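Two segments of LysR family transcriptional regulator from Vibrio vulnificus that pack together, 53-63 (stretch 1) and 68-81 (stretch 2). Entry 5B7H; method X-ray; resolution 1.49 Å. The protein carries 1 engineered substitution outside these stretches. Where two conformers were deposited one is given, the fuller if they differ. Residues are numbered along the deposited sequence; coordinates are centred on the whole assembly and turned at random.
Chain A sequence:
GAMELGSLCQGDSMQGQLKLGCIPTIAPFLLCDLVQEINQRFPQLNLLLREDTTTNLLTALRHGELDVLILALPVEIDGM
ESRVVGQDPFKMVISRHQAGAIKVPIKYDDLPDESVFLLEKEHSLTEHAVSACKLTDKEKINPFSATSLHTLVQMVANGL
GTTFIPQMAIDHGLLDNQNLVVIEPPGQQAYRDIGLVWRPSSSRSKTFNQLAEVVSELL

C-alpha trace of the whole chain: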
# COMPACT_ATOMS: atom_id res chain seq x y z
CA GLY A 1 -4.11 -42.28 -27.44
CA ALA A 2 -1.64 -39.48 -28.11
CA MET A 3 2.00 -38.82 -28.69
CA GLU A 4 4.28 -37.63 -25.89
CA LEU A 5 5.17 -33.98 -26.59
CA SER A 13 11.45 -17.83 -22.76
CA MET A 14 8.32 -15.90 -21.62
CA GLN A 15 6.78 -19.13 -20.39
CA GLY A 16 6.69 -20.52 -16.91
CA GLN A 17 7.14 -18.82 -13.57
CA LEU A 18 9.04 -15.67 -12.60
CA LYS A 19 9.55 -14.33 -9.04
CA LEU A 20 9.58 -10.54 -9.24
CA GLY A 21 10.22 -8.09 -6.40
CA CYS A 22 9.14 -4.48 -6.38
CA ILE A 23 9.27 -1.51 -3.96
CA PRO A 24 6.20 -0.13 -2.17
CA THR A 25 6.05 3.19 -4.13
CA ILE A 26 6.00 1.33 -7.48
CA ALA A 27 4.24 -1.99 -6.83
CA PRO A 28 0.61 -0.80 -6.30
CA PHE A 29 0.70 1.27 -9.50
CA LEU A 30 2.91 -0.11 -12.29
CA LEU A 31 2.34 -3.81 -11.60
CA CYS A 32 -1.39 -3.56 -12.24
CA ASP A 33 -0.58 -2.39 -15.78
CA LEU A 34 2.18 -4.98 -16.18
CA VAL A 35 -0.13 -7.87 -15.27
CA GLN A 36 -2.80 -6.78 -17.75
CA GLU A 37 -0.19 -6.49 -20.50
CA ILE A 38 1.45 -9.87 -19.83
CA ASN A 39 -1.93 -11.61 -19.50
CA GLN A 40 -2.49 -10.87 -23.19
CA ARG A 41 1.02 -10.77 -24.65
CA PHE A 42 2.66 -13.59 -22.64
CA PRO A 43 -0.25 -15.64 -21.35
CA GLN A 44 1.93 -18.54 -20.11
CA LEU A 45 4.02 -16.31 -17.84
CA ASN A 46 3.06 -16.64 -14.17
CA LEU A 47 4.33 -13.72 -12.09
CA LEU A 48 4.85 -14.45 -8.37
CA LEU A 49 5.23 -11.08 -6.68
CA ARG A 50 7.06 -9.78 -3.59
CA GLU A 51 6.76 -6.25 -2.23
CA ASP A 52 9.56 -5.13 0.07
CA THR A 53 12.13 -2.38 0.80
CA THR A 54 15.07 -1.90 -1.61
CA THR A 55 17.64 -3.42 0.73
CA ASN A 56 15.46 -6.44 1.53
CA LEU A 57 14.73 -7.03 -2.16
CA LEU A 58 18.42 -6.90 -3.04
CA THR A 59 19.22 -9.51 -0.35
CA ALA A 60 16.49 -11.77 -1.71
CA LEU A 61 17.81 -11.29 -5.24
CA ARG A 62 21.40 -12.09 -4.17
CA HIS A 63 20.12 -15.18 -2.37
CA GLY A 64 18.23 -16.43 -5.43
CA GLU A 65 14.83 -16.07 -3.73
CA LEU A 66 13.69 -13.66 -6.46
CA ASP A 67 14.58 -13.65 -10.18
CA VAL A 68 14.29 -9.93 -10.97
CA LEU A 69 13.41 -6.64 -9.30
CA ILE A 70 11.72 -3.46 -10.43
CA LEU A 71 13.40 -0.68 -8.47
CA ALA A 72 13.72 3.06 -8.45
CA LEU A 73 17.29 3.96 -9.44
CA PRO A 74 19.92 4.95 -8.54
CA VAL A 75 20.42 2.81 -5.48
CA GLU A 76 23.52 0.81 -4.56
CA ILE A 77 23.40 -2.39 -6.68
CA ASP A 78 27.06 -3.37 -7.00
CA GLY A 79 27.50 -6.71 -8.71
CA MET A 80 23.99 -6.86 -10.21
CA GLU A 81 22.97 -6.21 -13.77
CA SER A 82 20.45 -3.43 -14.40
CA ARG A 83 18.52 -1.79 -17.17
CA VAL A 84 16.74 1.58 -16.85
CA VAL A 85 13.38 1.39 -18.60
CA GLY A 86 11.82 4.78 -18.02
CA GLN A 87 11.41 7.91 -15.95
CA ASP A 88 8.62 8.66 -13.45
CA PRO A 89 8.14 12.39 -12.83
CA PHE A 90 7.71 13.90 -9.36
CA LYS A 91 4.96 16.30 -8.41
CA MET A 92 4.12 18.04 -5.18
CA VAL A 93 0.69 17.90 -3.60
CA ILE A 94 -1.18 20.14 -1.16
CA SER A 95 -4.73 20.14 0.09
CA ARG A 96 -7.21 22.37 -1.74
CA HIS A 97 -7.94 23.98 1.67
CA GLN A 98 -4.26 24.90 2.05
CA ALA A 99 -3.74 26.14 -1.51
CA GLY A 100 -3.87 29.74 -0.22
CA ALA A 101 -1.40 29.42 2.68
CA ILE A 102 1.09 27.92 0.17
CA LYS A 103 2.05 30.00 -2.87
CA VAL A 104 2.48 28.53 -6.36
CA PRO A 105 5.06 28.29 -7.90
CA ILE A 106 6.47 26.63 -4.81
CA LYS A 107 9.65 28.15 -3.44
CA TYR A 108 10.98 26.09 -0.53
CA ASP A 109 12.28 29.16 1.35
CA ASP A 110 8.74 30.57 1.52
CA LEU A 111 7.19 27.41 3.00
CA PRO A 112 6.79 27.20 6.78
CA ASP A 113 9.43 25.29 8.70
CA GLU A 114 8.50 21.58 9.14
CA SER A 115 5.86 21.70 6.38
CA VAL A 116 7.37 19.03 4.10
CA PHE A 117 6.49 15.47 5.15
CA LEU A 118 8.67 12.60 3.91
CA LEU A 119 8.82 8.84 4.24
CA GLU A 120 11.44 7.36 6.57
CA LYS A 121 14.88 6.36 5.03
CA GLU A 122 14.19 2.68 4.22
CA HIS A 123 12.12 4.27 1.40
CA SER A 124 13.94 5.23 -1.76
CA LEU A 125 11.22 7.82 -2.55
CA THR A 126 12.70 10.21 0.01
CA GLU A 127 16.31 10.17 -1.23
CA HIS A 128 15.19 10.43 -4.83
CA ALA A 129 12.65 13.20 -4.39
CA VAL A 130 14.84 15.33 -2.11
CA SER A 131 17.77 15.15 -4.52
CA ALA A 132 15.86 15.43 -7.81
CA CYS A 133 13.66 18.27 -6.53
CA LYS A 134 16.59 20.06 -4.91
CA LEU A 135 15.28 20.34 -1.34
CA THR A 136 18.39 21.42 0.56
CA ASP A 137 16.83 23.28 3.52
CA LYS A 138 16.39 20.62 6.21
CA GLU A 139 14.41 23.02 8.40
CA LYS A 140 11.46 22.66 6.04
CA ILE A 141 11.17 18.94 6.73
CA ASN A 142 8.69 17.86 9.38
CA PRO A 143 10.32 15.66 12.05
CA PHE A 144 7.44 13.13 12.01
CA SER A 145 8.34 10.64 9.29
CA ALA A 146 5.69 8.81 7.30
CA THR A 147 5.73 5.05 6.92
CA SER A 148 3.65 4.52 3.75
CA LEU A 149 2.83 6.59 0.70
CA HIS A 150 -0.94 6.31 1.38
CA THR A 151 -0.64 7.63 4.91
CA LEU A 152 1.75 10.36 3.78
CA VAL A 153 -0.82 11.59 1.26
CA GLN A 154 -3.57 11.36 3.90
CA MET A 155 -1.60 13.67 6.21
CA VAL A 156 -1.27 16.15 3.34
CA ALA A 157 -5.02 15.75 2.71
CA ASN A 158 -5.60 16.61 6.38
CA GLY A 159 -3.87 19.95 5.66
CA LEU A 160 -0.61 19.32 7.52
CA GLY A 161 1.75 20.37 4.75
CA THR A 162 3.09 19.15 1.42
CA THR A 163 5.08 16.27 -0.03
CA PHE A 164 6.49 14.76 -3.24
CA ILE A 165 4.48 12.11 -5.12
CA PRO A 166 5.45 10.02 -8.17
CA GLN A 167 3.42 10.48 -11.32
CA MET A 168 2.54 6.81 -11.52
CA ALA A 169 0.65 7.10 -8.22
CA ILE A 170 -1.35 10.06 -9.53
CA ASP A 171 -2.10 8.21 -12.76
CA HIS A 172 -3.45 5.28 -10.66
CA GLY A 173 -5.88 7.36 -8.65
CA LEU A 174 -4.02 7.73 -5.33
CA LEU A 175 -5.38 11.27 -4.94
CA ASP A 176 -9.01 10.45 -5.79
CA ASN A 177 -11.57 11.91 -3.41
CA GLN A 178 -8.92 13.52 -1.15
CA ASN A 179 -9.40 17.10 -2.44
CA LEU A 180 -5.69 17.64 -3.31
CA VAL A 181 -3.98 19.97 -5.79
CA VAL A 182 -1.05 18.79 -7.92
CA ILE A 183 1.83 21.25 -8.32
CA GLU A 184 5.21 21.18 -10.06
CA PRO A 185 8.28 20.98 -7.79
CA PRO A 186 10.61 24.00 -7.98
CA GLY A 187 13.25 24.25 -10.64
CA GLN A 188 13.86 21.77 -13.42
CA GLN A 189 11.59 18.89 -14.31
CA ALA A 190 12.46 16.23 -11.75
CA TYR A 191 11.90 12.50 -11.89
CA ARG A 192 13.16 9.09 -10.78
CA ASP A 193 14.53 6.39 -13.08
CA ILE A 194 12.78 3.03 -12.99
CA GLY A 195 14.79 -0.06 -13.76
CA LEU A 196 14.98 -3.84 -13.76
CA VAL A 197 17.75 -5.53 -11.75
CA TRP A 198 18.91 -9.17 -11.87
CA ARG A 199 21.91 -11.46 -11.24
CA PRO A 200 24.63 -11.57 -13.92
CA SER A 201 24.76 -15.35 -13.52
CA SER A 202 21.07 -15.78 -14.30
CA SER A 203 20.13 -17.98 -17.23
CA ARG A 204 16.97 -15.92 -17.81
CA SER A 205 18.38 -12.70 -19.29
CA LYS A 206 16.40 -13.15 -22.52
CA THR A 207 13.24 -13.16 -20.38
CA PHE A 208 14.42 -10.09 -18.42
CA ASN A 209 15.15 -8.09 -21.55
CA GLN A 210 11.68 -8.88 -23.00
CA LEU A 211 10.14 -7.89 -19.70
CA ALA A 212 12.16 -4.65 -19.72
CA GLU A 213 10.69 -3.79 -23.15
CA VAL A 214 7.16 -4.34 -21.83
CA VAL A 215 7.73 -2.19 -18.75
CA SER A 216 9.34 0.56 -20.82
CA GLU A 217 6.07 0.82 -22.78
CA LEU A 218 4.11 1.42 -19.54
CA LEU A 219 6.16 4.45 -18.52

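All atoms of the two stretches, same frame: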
# COMPACT_ATOMS: atom_id res chain seq x y z
N THR A 53 11.18 -3.50 0.85
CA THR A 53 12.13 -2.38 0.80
C THR A 53 13.27 -2.73 -0.16
O THR A 53 13.60 -3.90 -0.33
CB THR A 53 12.80 -2.20 2.21
OG1 THR A 53 13.80 -3.25 2.54
CG2 THR A 53 11.90 -2.20 3.22
N THR A 54 13.94 -1.68 -0.69
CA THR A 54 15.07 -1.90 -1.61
C THR A 54 16.13 -2.84 -1.03
O THR A 54 16.54 -3.81 -1.68
CB THR A 54 15.70 -0.56 -2.01
OG1 THR A 54 14.75 0.21 -2.72
CG2 THR A 54 16.93 -0.75 -2.90
N THR A 55 16.58 -2.58 0.19
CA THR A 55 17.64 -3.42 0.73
C THR A 55 17.18 -4.86 0.88
O THR A 55 17.96 -5.79 0.61
CB THR A 55 18.13 -2.83 2.06
OG1 THR A 55 18.61 -1.49 1.82
CG2 THR A 55 19.25 -3.68 2.67
N ASN A 56 15.95 -5.08 1.36
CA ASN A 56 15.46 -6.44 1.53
C ASN A 56 15.31 -7.15 0.18
O ASN A 56 15.57 -8.36 0.05
CB ASN A 56 14.12 -6.43 2.29
CG ASN A 56 14.31 -6.12 3.78
OD1 ASN A 56 15.41 -6.27 4.31
ND2 ASN A 56 13.24 -5.66 4.44
N LEU A 57 14.87 -6.40 -0.84
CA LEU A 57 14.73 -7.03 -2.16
C LEU A 57 16.08 -7.42 -2.71
O LEU A 57 16.21 -8.48 -3.34
CB LEU A 57 14.05 -6.07 -3.14
CG LEU A 57 12.56 -5.77 -2.88
CD1 LEU A 57 12.07 -4.71 -3.87
CD2 LEU A 57 11.76 -7.07 -2.99
N LEU A 58 17.09 -6.56 -2.53
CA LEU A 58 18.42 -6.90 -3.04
C LEU A 58 18.98 -8.15 -2.34
O LEU A 58 19.62 -9.01 -2.99
CB LEU A 58 19.37 -5.68 -2.89
CG LEU A 58 19.10 -4.61 -3.99
CD1 LEU A 58 19.77 -3.30 -3.54
CD2 LEU A 58 19.62 -5.09 -5.37
N THR A 59 18.78 -8.29 -1.03
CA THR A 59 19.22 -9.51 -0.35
C THR A 59 18.52 -10.74 -0.92
O THR A 59 19.17 -11.75 -1.23
CB THR A 59 18.90 -9.35 1.12
OG1 THR A 59 19.60 -8.19 1.62
CG2 THR A 59 19.30 -10.62 1.90
N ALA A 60 17.20 -10.64 -1.14
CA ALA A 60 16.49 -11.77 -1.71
C ALA A 60 16.97 -12.09 -3.12
O ALA A 60 17.13 -13.27 -3.48
CB ALA A 60 14.99 -11.44 -1.75
N LEU A 61 17.29 -11.05 -3.91
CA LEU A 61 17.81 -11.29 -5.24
C LEU A 61 19.17 -11.97 -5.18
O LEU A 61 19.41 -12.94 -5.92
CB LEU A 61 17.94 -9.95 -5.98
CG LEU A 61 18.45 -10.06 -7.43
CD1 LEU A 61 17.48 -10.85 -8.35
CD2 LEU A 61 18.83 -8.64 -7.97
N ARG A 62 20.08 -11.47 -4.32
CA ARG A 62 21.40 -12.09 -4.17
C ARG A 62 21.25 -13.55 -3.82
O ARG A 62 21.96 -14.43 -4.37
CB ARG A 62 22.12 -11.39 -3.03
CG ARG A 62 22.78 -10.09 -3.48
CD ARG A 62 23.86 -9.57 -2.49
NE ARG A 62 23.45 -9.48 -1.10
CZ ARG A 62 22.75 -8.47 -0.56
NH1 ARG A 62 22.38 -7.41 -1.28
NH2 ARG A 62 22.45 -8.51 0.73
N HIS A 63 20.31 -13.84 -2.91
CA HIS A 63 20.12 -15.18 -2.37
C HIS A 63 19.31 -16.09 -3.30
O HIS A 63 18.99 -17.22 -2.93
CB HIS A 63 19.43 -15.07 -1.01
CG HIS A 63 20.32 -14.53 0.08
ND1 HIS A 63 19.96 -14.57 1.41
CD2 HIS A 63 21.55 -13.97 0.05
CE1 HIS A 63 20.93 -14.07 2.15
NE2 HIS A 63 21.91 -13.70 1.35
N VAL A 68 14.09 -11.25 -10.41
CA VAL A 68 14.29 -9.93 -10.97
C VAL A 68 13.54 -8.95 -10.10
O VAL A 68 12.54 -9.30 -9.45
CB VAL A 68 13.81 -9.89 -12.45
CG1 VAL A 68 12.29 -10.19 -12.54
CG2 VAL A 68 14.15 -8.60 -13.17
N LEU A 69 14.02 -7.72 -10.07
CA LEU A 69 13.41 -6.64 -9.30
C LEU A 69 13.06 -5.50 -10.23
O LEU A 69 13.75 -5.27 -11.23
CB LEU A 69 14.39 -6.05 -8.25
CG LEU A 69 15.14 -7.09 -7.38
CD1 LEU A 69 16.15 -6.35 -6.46
CD2 LEU A 69 14.12 -7.93 -6.59
N ILE A 70 12.01 -4.77 -9.87
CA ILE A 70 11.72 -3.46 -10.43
C ILE A 70 11.96 -2.48 -9.30
O ILE A 70 11.26 -2.52 -8.26
CB ILE A 70 10.30 -3.37 -11.02
CG1 ILE A 70 10.14 -4.35 -12.20
CG2 ILE A 70 10.04 -1.92 -11.42
CD1 ILE A 70 8.66 -4.41 -12.82
N LEU A 71 12.96 -1.63 -9.49
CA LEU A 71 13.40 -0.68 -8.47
C LEU A 71 13.35 0.72 -9.03
O LEU A 71 13.32 0.94 -10.24
CB LEU A 71 14.88 -0.96 -8.07
CG LEU A 71 15.24 -2.31 -7.42
CD1 LEU A 71 16.67 -2.34 -6.96
CD2 LEU A 71 14.32 -2.56 -6.23
N ALA A 72 13.33 1.69 -8.11
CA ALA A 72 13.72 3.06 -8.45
C ALA A 72 15.24 3.20 -8.34
O ALA A 72 15.86 2.74 -7.38
CB ALA A 72 13.00 4.06 -7.53
N LEU A 73 15.85 3.80 -9.38
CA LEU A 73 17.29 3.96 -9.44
C LEU A 73 17.64 5.44 -9.44
O LEU A 73 16.84 6.28 -9.85
CB LEU A 73 17.83 3.28 -10.71
CG LEU A 73 17.63 1.75 -10.77
CD1 LEU A 73 18.27 1.28 -12.11
CD2 LEU A 73 18.23 0.96 -9.60
N PRO A 74 18.84 5.82 -8.99
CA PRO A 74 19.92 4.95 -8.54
C PRO A 74 19.80 4.57 -7.09
O PRO A 74 19.39 5.38 -6.19
CB PRO A 74 21.16 5.83 -8.73
CG PRO A 74 20.66 7.24 -8.46
CD PRO A 74 19.23 7.26 -8.98
N VAL A 75 20.18 3.33 -6.83
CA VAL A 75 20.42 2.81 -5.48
C VAL A 75 21.65 1.91 -5.61
O VAL A 75 22.08 1.58 -6.70
CB VAL A 75 19.23 2.06 -4.88
CG1 VAL A 75 18.05 3.00 -4.64
CG2 VAL A 75 18.75 0.93 -5.79
N GLU A 76 22.31 1.62 -4.49
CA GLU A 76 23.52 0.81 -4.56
C GLU A 76 23.15 -0.62 -4.95
O GLU A 76 22.42 -1.30 -4.23
CB GLU A 76 24.27 0.81 -3.23
CG GLU A 76 25.61 1.51 -3.23
CD GLU A 76 26.60 1.02 -4.30
OE1 GLU A 76 26.50 -0.12 -4.81
OE2 GLU A 76 27.51 1.80 -4.62
N ILE A 77 23.64 -1.06 -6.10
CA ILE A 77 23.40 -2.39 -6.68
C ILE A 77 24.68 -3.00 -7.24
O ILE A 77 24.67 -3.68 -8.28
CB ILE A 77 22.29 -2.38 -7.76
CG1 ILE A 77 22.61 -1.35 -8.83
CG2 ILE A 77 20.90 -2.12 -7.14
CD1 ILE A 77 21.56 -1.38 -9.99
N ASP A 78 25.81 -2.79 -6.55
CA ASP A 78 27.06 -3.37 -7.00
C ASP A 78 26.88 -4.86 -7.27
O ASP A 78 26.32 -5.60 -6.45
CB ASP A 78 28.15 -3.16 -5.93
CG ASP A 78 29.55 -3.67 -6.37
OD1 ASP A 78 30.44 -2.85 -6.65
OD2 ASP A 78 29.79 -4.91 -6.38
N GLY A 79 27.45 -5.31 -8.37
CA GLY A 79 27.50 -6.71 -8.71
C GLY A 79 26.26 -7.22 -9.43
O GLY A 79 26.29 -8.35 -9.94
N MET A 80 25.18 -6.46 -9.46
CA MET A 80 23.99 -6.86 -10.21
C MET A 80 23.99 -6.26 -11.61
O MET A 80 24.78 -5.36 -11.95
CB MET A 80 22.70 -6.43 -9.50
CG MET A 80 22.57 -6.87 -8.04
SD MET A 80 22.44 -8.74 -7.94
CE MET A 80 24.09 -9.09 -7.41
N GLU A 81 23.14 -6.78 -12.45
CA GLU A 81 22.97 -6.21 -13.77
C GLU A 81 21.68 -5.41 -13.73
O GLU A 81 20.73 -5.79 -13.05
CB GLU A 81 22.91 -7.40 -14.70
CG GLU A 81 22.66 -7.20 -16.06
CD GLU A 81 23.69 -8.02 -16.78
OE1 GLU A 81 24.29 -8.92 -16.15
OE2 GLU A 81 23.92 -7.75 -17.95
O HOH W 1 14.45 1.49 -5.25

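The helix of residues 54-62 lies almost antiparallel to the strand of residues 68-73, with an angle of 161° between their N-to-C directions and a closest axial approach of 9.0 Å. No direct hydrogen bond joins the two stretches; of the 541 Å² buried in total, most comes from aliphatic side chains.

Leu 69 has the largest share, 88 Å². Its CA-to-CB bond points toward the helix, and its m,t rotamer sets the two methyls among three leucines. CD1 lies 3.8 Å from Leu 58 CD2, 3.8 Å from Leu 61 CD2 and 3.8 Å from the carbonyl oxygen Leu 57 O, while CD2 is 3.9 Å from Leu 57 CB. That carbonyl already accepts from Leu 61 N within the helix (2.8 Å), so its approach to a methyl leaves no backbone bond unmade.

Leu 61 (73 Å²) also points toward the strand. Its t,p rotamer brings CD2 to 3.6 Å from Met 80 SD, and CD1 is 4.0 Å from Val 68 N, so the residue touches both the start of the strand and the segment following it.

Leu 58 (71 Å²) reaches the contact differently. Its CA-to-CB bond points sideways, yet the end of the side chain comes nearer: CD2 packs 3.7 Å from Ile 77 CG2, and CD1 is 3.4 Å from Glu 76 O. Met 80 then returns toward the helix after a type II turn from Ile 77, marked by a bond from Met 80 N to Ile 77 O (3.1 Å).

At the helix N-terminal end, Thr 54 CG2 meets Val 75 CG2 at 3.8 Å. Its hydroxyl adds an indirect polar link: water 1 lies 2.9 Å from Thr 54 OG1 and donates to Ala 72 O at 2.8 Å.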